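Local coordinates for RagA protein (Porphyromonas gingivalis, PDB 6SLN) that probably imports nutrients, most likely peptides taken up with its partner RagB, across the bacterial outer membrane as a TonB-dependent beta-barrel transporter, at residues K347-R352 with I373-S378; S437-A442 with D465-R470. All blocks are in the same frame, centred on the assembly; numbering follows the deposited sequence.

Interaction 1 of 2, residues K347-R352 with I373-S378; sequences KRYSGR and IANRRS. With C8E ((hydroxyethyloxy)tri(ethyloxy)octane), chain J; C8E ((hydroxyethyloxy)tri(ethyloxy)octane), chain I.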
ATOM      1  N   LYS A 347      -1.550 -19.582  13.311  1.00 41.88           N
ATOM      2  CA  LYS A 347      -2.590 -19.349  14.300  1.00 52.33           C
ATOM      3  C   LYS A 347      -3.899 -19.064  13.574  1.00 48.37           C
ATOM      4  O   LYS A 347      -3.912 -18.370  12.553  1.00 47.14           O
ATOM      5  CB  LYS A 347      -2.238 -18.182  15.242  1.00 58.70           C
ATOM      6  CG  LYS A 347      -0.744 -17.969  15.481  1.00 70.78           C
ATOM      7  CD  LYS A 347      -0.488 -17.074  16.703  1.00 79.71           C
ATOM      8  CE  LYS A 347       1.006 -16.805  16.909  1.00 80.97           C
ATOM      9  NZ  LYS A 347       1.529 -15.806  15.930  1.00 81.75           N
ATOM     10  N   ARG A 348      -4.998 -19.605  14.088  1.00 45.27           N
ATOM     11  CA  ARG A 348      -6.306 -19.265  13.549  1.00 54.12           C
ATOM     12  C   ARG A 348      -7.320 -19.148  14.678  1.00 57.61           C
ATOM     13  O   ARG A 348      -7.227 -19.851  15.689  1.00 64.35           O
ATOM     14  CB  ARG A 348      -6.773 -20.292  12.496  1.00 54.80           C
ATOM     15  CG  ARG A 348      -7.571 -21.472  13.045  1.00 49.65           C
ATOM     16  CD  ARG A 348      -8.337 -22.191  11.932  1.00 47.50           C
ATOM     17  NE  ARG A 348      -7.658 -23.403  11.490  1.00 52.57           N
ATOM     18  CZ  ARG A 348      -7.625 -24.544  12.172  1.00 49.48           C
ATOM     19  NH1 ARG A 348      -8.234 -24.655  13.340  1.00 49.99           N
ATOM     20  NH2 ARG A 348      -6.974 -25.583  11.682  1.00 54.99           N
ATOM     21  N   TYR A 349      -8.258 -18.217  14.506  1.00 48.73           N
ATOM     22  CA  TYR A 349      -9.460 -18.083  15.324  1.00 45.01           C
ATOM     23  C   TYR A 349     -10.653 -18.296  14.398  1.00 49.80           C
ATOM     24  O   TYR A 349     -10.912 -17.467  13.518  1.00 43.05           O
ATOM     25  CB  TYR A 349      -9.535 -16.710  15.988  1.00 42.53           C
ATOM     26  CG  TYR A 349      -8.314 -16.328  16.796  1.00 52.25           C
ATOM     27  CD1 TYR A 349      -7.142 -15.931  16.170  1.00 54.47           C
ATOM     28  CD2 TYR A 349      -8.336 -16.350  18.188  1.00 50.97           C
ATOM     29  CE1 TYR A 349      -6.027 -15.579  16.901  1.00 56.69           C
ATOM     30  CE2 TYR A 349      -7.224 -15.995  18.921  1.00 50.83           C
ATOM     31  CZ  TYR A 349      -6.073 -15.610  18.270  1.00 58.39           C
ATOM     32  OH  TYR A 349      -4.952 -15.253  18.982  1.00 71.81           O
ATOM     33  N   SER A 350     -11.380 -19.395  14.595  1.00 54.63           N
ATOM     34  CA  SER A 350     -12.415 -19.821  13.666  1.00 57.13           C
ATOM     35  C   SER A 350     -13.802 -19.467  14.173  1.00 56.67           C
ATOM     36  O   SER A 350     -14.084 -19.519  15.370  1.00 58.95           O
ATOM     37  CB  SER A 350     -12.376 -21.334  13.441  1.00 67.34           C
ATOM     38  OG  SER A 350     -11.062 -21.840  13.451  1.00 78.19           O
ATOM     39  N   GLY A 351     -14.677 -19.151  13.236  1.00 55.98           N
ATOM     40  CA  GLY A 351     -16.097 -19.179  13.507  1.00 53.92           C
ATOM     41  C   GLY A 351     -16.822 -19.859  12.365  1.00 53.27           C
ATOM     42  O   GLY A 351     -16.462 -19.681  11.193  1.00 49.98           O
ATOM     43  N   ARG A 352     -17.834 -20.657  12.683  1.00 46.25           N
ATOM     44  CA  ARG A 352     -18.667 -21.242  11.650  1.00 39.67           C
ATOM     45  C   ARG A 352     -20.108 -21.276  12.124  1.00 46.59           C
ATOM     46  O   ARG A 352     -20.385 -21.687  13.255  1.00 46.90           O
ATOM     47  CB  ARG A 352     -18.212 -22.658  11.288  1.00 37.38           C
ATOM     48  CG  ARG A 352     -19.366 -23.526  10.748  1.00 42.63           C
ATOM     49  CD  ARG A 352     -18.912 -24.903  10.311  1.00 46.23           C
ATOM     50  NE  ARG A 352     -17.838 -24.821   9.328  1.00 47.40           N
ATOM     51  CZ  ARG A 352     -18.009 -24.421   8.072  1.00 46.02           C
ATOM     52  NH1 ARG A 352     -19.224 -24.080   7.644  1.00 49.42           N
ATOM     53  NH2 ARG A 352     -16.968 -24.369   7.244  1.00 40.28           N
ATOM     54  N   ILE A 373      -9.743 -15.292  11.659  1.00 39.00           N
ATOM     55  CA  ILE A 373      -8.571 -14.433  11.746  1.00 40.66           C
ATOM     56  C   ILE A 373      -7.364 -15.357  11.833  1.00 43.33           C
ATOM     57  O   ILE A 373      -7.309 -16.237  12.698  1.00 54.55           O
ATOM     58  CB  ILE A 373      -8.653 -13.479  12.945  1.00 37.54           C
ATOM     59  CG1 ILE A 373      -9.824 -12.505  12.776  1.00 40.07           C
ATOM     60  CG2 ILE A 373      -7.355 -12.700  13.088  1.00 29.25           C
ATOM     61  CD1 ILE A 373      -9.897 -11.458  13.891  1.00 32.61           C
ATOM     62  N   ALA A 374      -6.416 -15.192  10.925  1.00 33.44           N
ATOM     63  CA  ALA A 374      -5.340 -16.150  10.767  1.00 35.54           C
ATOM     64  C   ALA A 374      -4.003 -15.427  10.736  1.00 35.24           C
ATOM     65  O   ALA A 374      -3.892 -14.334  10.170  1.00 29.05           O
ATOM     66  CB  ALA A 374      -5.542 -16.985   9.491  1.00 39.55           C
ATOM     67  N   ASN A 375      -2.989 -16.045  11.356  1.00 33.49           N
ATOM     68  CA  ASN A 375      -1.624 -15.523  11.384  1.00 33.72           C
ATOM     69  C   ASN A 375      -0.703 -16.588  10.798  1.00 42.03           C
ATOM     70  O   ASN A 375      -0.558 -17.677  11.369  1.00 52.32           O
ATOM     71  CB  ASN A 375      -1.213 -15.146  12.804  1.00 41.69           C
ATOM     72  CG  ASN A 375      -2.163 -14.139  13.442  1.00 53.64           C
ATOM     73  OD1 ASN A 375      -2.419 -13.073  12.880  1.00 54.44           O
ATOM     74  ND2 ASN A 375      -2.690 -14.473  14.620  1.00 55.42           N
ATOM     75  N   ARG A 376      -0.112 -16.285   9.645  1.00 32.63           N
ATOM     76  CA  ARG A 376       0.808 -17.174   8.948  1.00 32.59           C
ATOM     77  C   ARG A 376       2.189 -16.554   8.989  1.00 38.23           C
ATOM     78  O   ARG A 376       2.348 -15.383   8.625  1.00 36.05           O
ATOM     79  CB  ARG A 376       0.418 -17.375   7.479  1.00 34.56           C
ATOM     80  CG  ARG A 376      -0.475 -18.543   7.180  1.00 45.12           C
ATOM     81  CD  ARG A 376      -0.643 -18.716   5.672  1.00 58.86           C
ATOM     82  NE  ARG A 376      -1.737 -19.644   5.379  1.00 70.02           N
ATOM     83  CZ  ARG A 376      -3.033 -19.320   5.412  1.00 65.34           C
ATOM     84  NH1 ARG A 376      -3.415 -18.080   5.712  1.00 67.82           N
ATOM     85  NH2 ARG A 376      -3.952 -20.236   5.142  1.00 53.63           N
ATOM     86  N   ARG A 377       3.178 -17.333   9.431  1.00 35.35           N
ATOM     87  CA  ARG A 377       4.571 -17.017   9.190  1.00 38.24           C
ATOM     88  C   ARG A 377       5.296 -18.269   8.725  1.00 51.79           C
ATOM     89  O   ARG A 377       4.984 -19.389   9.144  1.00 53.91           O
ATOM     90  CB  ARG A 377       5.298 -16.445  10.420  1.00 42.28           C
ATOM     91  CG  ARG A 377       6.351 -15.429   9.986  1.00 47.20           C
ATOM     92  CD  ARG A 377       7.541 -15.292  10.909  1.00 47.79           C
ATOM     93  NE  ARG A 377       7.196 -14.692  12.192  1.00 53.78           N
ATOM     94  CZ  ARG A 377       7.943 -13.785  12.820  1.00 59.88           C
ATOM     95  NH1 ARG A 377       9.083 -13.339  12.279  1.00 56.16           N
ATOM     96  NH2 ARG A 377       7.545 -13.318  13.997  1.00 60.66           N
ATOM     97  N   SER A 378       6.289 -18.052   7.871  1.00 54.59           N
ATOM     98  CA  SER A 378       7.064 -19.120   7.269  1.00 47.50           C
ATOM     99  C   SER A 378       8.537 -18.835   7.440  1.00 46.44           C
ATOM    100  O   SER A 378       8.971 -17.676   7.403  1.00 44.63           O
ATOM    101  CB  SER A 378       6.743 -19.261   5.803  1.00 39.76           C
ATOM    102  OG  SER A 378       5.381 -19.596   5.699  1.00 48.80           O
TER
HETATM  103  C1  C8E J1104     -21.665 -18.724  17.206  1.00 45.52           C
HETATM  104  C2  C8E J1104     -20.688 -17.903  16.359  1.00 47.97           C
HETATM  105  C3  C8E J1104     -20.780 -18.147  14.837  1.00 42.53           C
HETATM  106  C4  C8E J1104     -19.722 -17.329  14.071  1.00 35.70           C
HETATM  107  C5  C8E J1104     -19.666 -17.594  12.565  1.00 41.19           C
HETATM  108  C6  C8E J1104     -19.008 -16.457  11.773  1.00 46.63           C
HETATM  109  C7  C8E J1104     -18.748 -16.862  10.319  1.00 48.55           C
HETATM  110  C8  C8E J1104     -18.050 -15.776   9.493  1.00 57.17           C
HETATM  111  O9  C8E J1104     -18.971 -15.147   8.615  1.00 66.59           O
HETATM  112  C10 C8E J1104     -18.489 -13.954   8.010  1.00 65.10           C
HETATM  113  C11 C8E J1104     -19.439 -12.777   8.261  1.00 65.93           C
HETATM  114  O12 C8E J1104     -20.327 -12.491   7.196  1.00 64.67           O
HETATM  115  C13 C8E J1104     -21.682 -12.406   7.623  1.00 63.84           C
HETATM  116  C14 C8E J1104     -22.674 -12.350   6.450  1.00 66.08           C
HETATM  117  O15 C8E J1104     -23.770 -13.228   6.636  1.00 65.77           O
HETATM  118  C16 C8E J1104     -24.298 -13.797   5.445  1.00 61.29           C
HETATM  119  C17 C8E J1104     -25.827 -13.867   5.520  1.00 62.12           C
HETATM  120  O18 C8E J1104     -26.411 -14.343   4.318  1.00 61.35           O
HETATM  121  C19 C8E J1104     -27.085 -15.585   4.426  1.00 61.96           C
HETATM  122  C20 C8E J1104     -28.430 -15.571   3.687  1.00 60.66           C
HETATM  123  O21 C8E J1104     -28.698 -16.821   3.063  1.00 59.75           O
HETATM  124  C1  C8E I1103     -11.866 -18.165  19.995  1.00 45.72           C
HETATM  125  C2  C8E I1103     -12.919 -17.113  19.641  1.00 44.96           C
HETATM  126  C3  C8E I1103     -13.517 -17.293  18.242  1.00 41.08           C
HETATM  127  C4  C8E I1103     -13.763 -15.950  17.531  1.00 42.67           C
HETATM  128  C5  C8E I1103     -13.629 -16.063  16.006  1.00 46.41           C
HETATM  129  C6  C8E I1103     -14.608 -15.206  15.193  1.00 44.94           C
HETATM  130  C7  C8E I1103     -14.231 -15.180  13.705  1.00 52.80           C
HETATM  131  C8  C8E I1103     -14.574 -13.837  13.045  1.00 60.16           C
HETATM  132  O9  C8E I1103     -13.773 -13.592  11.899  1.00 64.10           O
HETATM  133  C10 C8E I1103     -14.491 -13.182  10.745  1.00 62.56           C
HETATM  134  C11 C8E I1103     -13.578 -12.411   9.780  1.00 63.68           C
HETATM  135  O12 C8E I1103     -14.292 -11.867   8.676  1.00 68.35           O
HETATM  136  C13 C8E I1103     -13.637 -10.797   8.000  1.00 74.82           C
HETATM  137  C14 C8E I1103     -13.991 -10.835   6.503  1.00 80.94           C
HETATM  138  O15 C8E I1103     -13.783  -9.638   5.769  1.00 82.44           O
HETATM  139  C16 C8E I1103     -14.997  -9.096   5.261  1.00 86.35           C
HETATM  140  C17 C8E I1103     -15.948 -10.135   4.629  1.00 83.56           C
HETATM  141  O18 C8E I1103     -17.273  -9.640   4.414  1.00 74.65           O
HETATM  142  C19 C8E I1103     -18.092 -10.464   3.595  1.00 64.39           C
HETATM  143  C20 C8E I1103     -19.303  -9.687   3.068  1.00 62.89           C
HETATM  144  O21 C8E I1103     -20.285 -10.503   2.448  1.00 58.91           O
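With CG of Tyr349 beside its own backbone N (chi1 -54°), the phenol ring lies alongside the neighbouring strand with an edge turned to it. Ring atom CD1 comes 3.5 Å from Ile373 O, which lies in the plane of the ring, while the same flank of the ring touches CB of Ile373. Asn375 has CG beside its backbone N as well (chi1 -57°), and its amide stands nearly perpendicular to the Tyr349 ring. In Lys347 CG lies beside N but swung off the staggered position (chi1 -30°), and its extended methylenes cross obliquely over Asn375, CG of Lys347 lying 3.9 Å from CB of Asn375; the aliphatic shaft does the packing while NZ reaches on to Asn345. Beneath the side chains runs an antiparallel ladder from the hairpin of strands 345-360 and 363-377, adjacent staves of the transmembrane barrel of a TonB-dependent receptor. Lys347 and Asn375 form a hydrogen-bonded pair, with Lys347 N to Asn375 O at 2.9 Å and Asn375 N to Lys347 O at 2.8 Å. Tyr349 and Ile373 form the next such pair, through Tyr349 N to Ile373 O (2.8 Å) and Ile373 N to Tyr349 O (3.1 Å). Between them sits the non-hydrogen-bonded pair of Arg348 and Ala374, on the face that looks into the barrel. The small methyl of Ala374 suits this close approach, whereas Arg348 carries its guanidinium away to the plug, where NE bonds to Ala173 O. On the outer face the tail of C8E chain I crosses the strand, its C5 3.5 Å from Ser350 O.

Interaction 2 of 2, residues S437-A442 with D465-R470; sequences SESHQA and DITNTR. With C8E ((hydroxyethyloxy)tri(ethyloxy)octane), chain I.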
ATOM      1  N   SER A 437       1.293 -11.079  10.048  1.00 31.45           N
ATOM      2  CA  SER A 437       0.324 -11.136   8.976  1.00 28.70           C
ATOM      3  C   SER A 437      -0.996 -11.460   9.638  1.00 36.27           C
ATOM      4  O   SER A 437      -1.092 -12.446  10.368  1.00 41.45           O
ATOM      5  CB  SER A 437       0.690 -12.189   7.928  1.00 45.00           C
ATOM      6  OG  SER A 437      -0.467 -12.741   7.304  1.00 49.62           O
ATOM      7  N   GLU A 438      -1.993 -10.615   9.431  1.00 44.54           N
ATOM      8  CA  GLU A 438      -3.354 -10.917   9.836  1.00 37.03           C
ATOM      9  C   GLU A 438      -4.193 -11.065   8.575  1.00 42.17           C
ATOM     10  O   GLU A 438      -4.199 -10.175   7.706  1.00 33.75           O
ATOM     11  CB  GLU A 438      -3.919  -9.837  10.757  1.00 39.31           C
ATOM     12  CG  GLU A 438      -3.352  -9.898  12.149  1.00 64.02           C
ATOM     13  CD  GLU A 438      -4.417 -10.133  13.204  1.00 84.25           C
ATOM     14  OE1 GLU A 438      -4.051 -10.429  14.373  1.00 93.37           O
ATOM     15  OE2 GLU A 438      -5.617 -10.004  12.859  1.00 85.40           O
ATOM     16  N   SER A 439      -4.870 -12.200   8.470  1.00 41.16           N
ATOM     17  CA  SER A 439      -5.786 -12.471   7.381  1.00 39.34           C
ATOM     18  C   SER A 439      -7.199 -12.506   7.923  1.00 44.17           C
ATOM     19  O   SER A 439      -7.474 -13.190   8.921  1.00 40.67           O
ATOM     20  CB  SER A 439      -5.460 -13.793   6.686  1.00 46.01           C
ATOM     21  OG  SER A 439      -4.624 -13.582   5.566  1.00 50.79           O
ATOM     22  N   HIS A 440      -8.094 -11.781   7.262  1.00 37.82           N
ATOM     23  CA  HIS A 440      -9.509 -11.824   7.593  1.00 43.70           C
ATOM     24  C   HIS A 440     -10.190 -12.619   6.481  1.00 45.49           C
ATOM     25  O   HIS A 440     -10.386 -12.112   5.368  1.00 49.14           O
ATOM     26  CB  HIS A 440     -10.067 -10.412   7.776  1.00 48.83           C
ATOM     27  CG  HIS A 440      -9.442  -9.669   8.921  1.00 47.22           C
ATOM     28  ND1 HIS A 440      -9.149  -8.323   8.870  1.00 41.92           N
ATOM     29  CD2 HIS A 440      -9.018 -10.102  10.137  1.00 42.78           C
ATOM     30  CE1 HIS A 440      -8.587  -7.956  10.008  1.00 42.63           C
ATOM     31  NE2 HIS A 440      -8.496  -9.016  10.791  1.00 44.15           N
ATOM     32  N   GLN A 441     -10.521 -13.874   6.797  1.00 28.74           N
ATOM     33  CA  GLN A 441     -11.189 -14.795   5.893  1.00 39.07           C
ATOM     34  C   GLN A 441     -12.681 -14.797   6.173  1.00 49.67           C
ATOM     35  O   GLN A 441     -13.098 -14.970   7.322  1.00 56.65           O
ATOM     36  CB  GLN A 441     -10.635 -16.217   6.045  1.00 35.31           C
ATOM     37  CG  GLN A 441     -11.115 -17.184   4.976  1.00 30.88           C
ATOM     38  CD  GLN A 441     -10.598 -16.790   3.598  1.00 38.18           C
ATOM     39  OE1 GLN A 441      -9.536 -16.151   3.481  1.00 33.96           O
ATOM     40  NE2 GLN A 441     -11.343 -17.158   2.546  1.00 35.25           N
ATOM     41  N   ALA A 442     -13.477 -14.615   5.125  1.00 44.37           N
ATOM     42  CA  ALA A 442     -14.912 -14.823   5.197  1.00 42.42           C
ATOM     43  C   ALA A 442     -15.347 -15.627   3.991  1.00 46.48           C
ATOM     44  O   ALA A 442     -14.871 -15.401   2.872  1.00 49.73           O
ATOM     45  CB  ALA A 442     -15.684 -13.528   5.228  1.00 44.06           C
ATOM     46  N   ASP A 465     -15.832 -16.151  -1.322  1.00 36.93           N
ATOM     47  CA  ASP A 465     -14.795 -16.311  -0.323  1.00 29.96           C
ATOM     48  C   ASP A 465     -13.894 -15.096  -0.427  1.00 39.77           C
ATOM     49  O   ASP A 465     -13.364 -14.805  -1.507  1.00 41.56           O
ATOM     50  CB  ASP A 465     -13.994 -17.594  -0.550  1.00 37.39           C
ATOM     51  CG  ASP A 465     -14.758 -18.822  -0.134  1.00 45.39           C
ATOM     52  OD1 ASP A 465     -15.977 -18.702   0.112  1.00 52.76           O
ATOM     53  OD2 ASP A 465     -14.151 -19.900  -0.048  1.00 48.07           O
ATOM     54  N   ILE A 466     -13.721 -14.388   0.679  1.00 39.56           N
ATOM     55  CA  ILE A 466     -12.968 -13.145   0.675  1.00 43.31           C
ATOM     56  C   ILE A 466     -11.777 -13.296   1.607  1.00 41.36           C
ATOM     57  O   ILE A 466     -11.916 -13.767   2.743  1.00 47.13           O
ATOM     58  CB  ILE A 466     -13.855 -11.949   1.069  1.00 45.81           C
ATOM     59  CG1 ILE A 466     -15.045 -11.857   0.113  1.00 48.14           C
ATOM     60  CG2 ILE A 466     -13.058 -10.652   1.043  1.00 38.34           C
ATOM     61  CD1 ILE A 466     -15.938 -10.643   0.368  1.00 48.97           C
ATOM     62  N   THR A 467     -10.607 -12.925   1.113  1.00 28.04           N
ATOM     63  CA  THR A 467      -9.403 -12.876   1.920  1.00 28.11           C
ATOM     64  C   THR A 467      -8.863 -11.461   1.848  1.00 34.06           C
ATOM     65  O   THR A 467      -8.671 -10.926   0.747  1.00 38.90           O
ATOM     66  CB  THR A 467      -8.332 -13.869   1.430  1.00 31.40           C
ATOM     67  OG1 THR A 467      -8.915 -15.161   1.191  1.00 34.25           O
ATOM     68  CG2 THR A 467      -7.226 -13.983   2.460  1.00 27.48           C
ATOM     69  N   ASN A 468      -8.649 -10.852   3.016  1.00 36.97           N
ATOM     70  CA  ASN A 468      -7.906  -9.601   3.135  1.00 39.12           C
ATOM     71  C   ASN A 468      -6.792  -9.812   4.145  1.00 39.61           C
ATOM     72  O   ASN A 468      -7.051 -10.173   5.303  1.00 27.65           O
ATOM     73  CB  ASN A 468      -8.787  -8.437   3.586  1.00 36.90           C
ATOM     74  CG  ASN A 468      -9.693  -7.937   2.500  1.00 34.50           C
ATOM     75  OD1 ASN A 468      -9.242  -7.309   1.537  1.00 36.48           O
ATOM     76  ND2 ASN A 468     -10.990  -8.199   2.653  1.00 29.32           N
ATOM     77  N   THR A 469      -5.565  -9.559   3.715  1.00 33.99           N
ATOM     78  CA  THR A 469      -4.394  -9.844   4.513  1.00 28.98           C
ATOM     79  C   THR A 469      -3.519  -8.611   4.566  1.00 31.28           C
ATOM     80  O   THR A 469      -3.243  -7.989   3.536  1.00 42.77           O
ATOM     81  CB  THR A 469      -3.616 -11.013   3.926  1.00 32.90           C
ATOM     82  OG1 THR A 469      -4.530 -12.087   3.681  1.00 41.78           O
ATOM     83  CG2 THR A 469      -2.510 -11.456   4.883  1.00 26.40           C
ATOM     84  N   ARG A 470      -3.097  -8.262   5.765  1.00 29.07           N
ATOM     85  CA  ARG A 470      -2.099  -7.230   5.970  1.00 38.17           C
ATOM     86  C   ARG A 470      -0.852  -7.895   6.530  1.00 40.53           C
ATOM     87  O   ARG A 470      -0.922  -8.663   7.501  1.00 34.23           O
ATOM     88  CB  ARG A 470      -2.617  -6.144   6.919  1.00 35.19           C
ATOM     89  CG  ARG A 470      -3.680  -5.247   6.267  1.00 25.57           C
ATOM     90  CD  ARG A 470      -3.028  -4.290   5.296  1.00 25.27           C
ATOM     91  NE  ARG A 470      -2.446  -3.141   5.982  1.00 26.51           N
ATOM     92  CZ  ARG A 470      -1.162  -3.054   6.341  1.00 36.12           C
ATOM     93  NH1 ARG A 470      -0.321  -4.048   6.072  1.00 35.76           N
ATOM     94  NH2 ARG A 470      -0.704  -1.969   6.959  1.00 29.14           N
TER
HETATM   95  C1  C8E I1103     -11.866 -18.165  19.995  1.00 45.72           C
HETATM   96  C2  C8E I1103     -12.919 -17.113  19.641  1.00 44.96           C
HETATM   97  C3  C8E I1103     -13.517 -17.293  18.242  1.00 41.08           C
HETATM   98  C4  C8E I1103     -13.763 -15.950  17.531  1.00 42.67           C
HETATM   99  C5  C8E I1103     -13.629 -16.063  16.006  1.00 46.41           C
HETATM  100  C6  C8E I1103     -14.608 -15.206  15.193  1.00 44.94           C
HETATM  101  C7  C8E I1103     -14.231 -15.180  13.705  1.00 52.80           C
HETATM  102  C8  C8E I1103     -14.574 -13.837  13.045  1.00 60.16           C
HETATM  103  O9  C8E I1103     -13.773 -13.592  11.899  1.00 64.10           O
HETATM  104  C10 C8E I1103     -14.491 -13.182  10.745  1.00 62.56           C
HETATM  105  C11 C8E I1103     -13.578 -12.411   9.780  1.00 63.68           C
HETATM  106  O12 C8E I1103     -14.292 -11.867   8.676  1.00 68.35           O
HETATM  107  C13 C8E I1103     -13.637 -10.797   8.000  1.00 74.82           C
HETATM  108  C14 C8E I1103     -13.991 -10.835   6.503  1.00 80.94           C
HETATM  109  O15 C8E I1103     -13.783  -9.638   5.769  1.00 82.44           O
HETATM  110  C16 C8E I1103     -14.997  -9.096   5.261  1.00 86.35           C
HETATM  111  C17 C8E I1103     -15.948 -10.135   4.629  1.00 83.56           C
HETATM  112  O18 C8E I1103     -17.273  -9.640   4.414  1.00 74.65           O
HETATM  113  C19 C8E I1103     -18.092 -10.464   3.595  1.00 64.39           C
HETATM  114  C20 C8E I1103     -19.303  -9.687   3.068  1.00 62.89           C
HETATM  115  O21 C8E I1103     -20.285 -10.503   2.448  1.00 58.91           O
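Backbone hydrogen bonds join three pairs, Glu438 with Arg470, His440 with Asn468 and Ala442 with Ile466. The bond from His440 N to Asn468 O is almost straight (2.7 Å, 173°), but its return, Asn468 N to His440 O (3.2 Å), has the donor above the carbonyl plane. Side-chain hydrogen bonds bridge the two intervening, non-hydrogen-bonded pairs. Ser439 OG meets Thr469 OG1 tip to tip, a hydroxyl pair whose direction is open. Gln441, CG anti to its backbone N (chi1 -170°), bends at chi2 so that OE1 accepts from Thr467 OG1 (2.6 Å) on an in-plane lone pair; its NE2 goes on to Asn443. The hydroxyls of Ser439, Thr467 and Thr469 and the amide of Gln441 suit the polar inner wall of a TonB-dependent receptor barrel, where Val171 of the plug packs on Gln441 and Thr467. On the other face Ala442 and Ile466 pack on ethylene-glycol carbons of the detergent head: Ala442 CB is 3.4 Å from C14 of C8E chain I, and Ile466 CD1 meets C19. On that same face the hairpin joins the second RagA subunit: His440 ND1 is hydrogen-bonded to Asn468 ND2 of that subunit, reciprocally. Asn468 OD1 accepts from Arg495 NE of its own chain, where Arg470 also forms a salt bridge with Glu491.

Overall arrangement
The modelled chain begins in the plug and then enters the first barrel strands. Interaction 1 then closes the hairpin of strands 345-360 and 363-377, bringing together segments with 20 residues between them. After an excursion through residues 378-434, the chain returns as strand 435-450, and interaction 2 closes the next hairpin with strand 456-475. The two loops follow in series, neither nested nor crossed. Strands 363-377 and 435-450 are neighbours, so the hairpins are stitched side by side, with a probable hydrogen bond from Ser439 N to Ala374 O. Their centres lie about 9 Å apart, and one C8E molecule, chain I, touches both on the barrel's outer face.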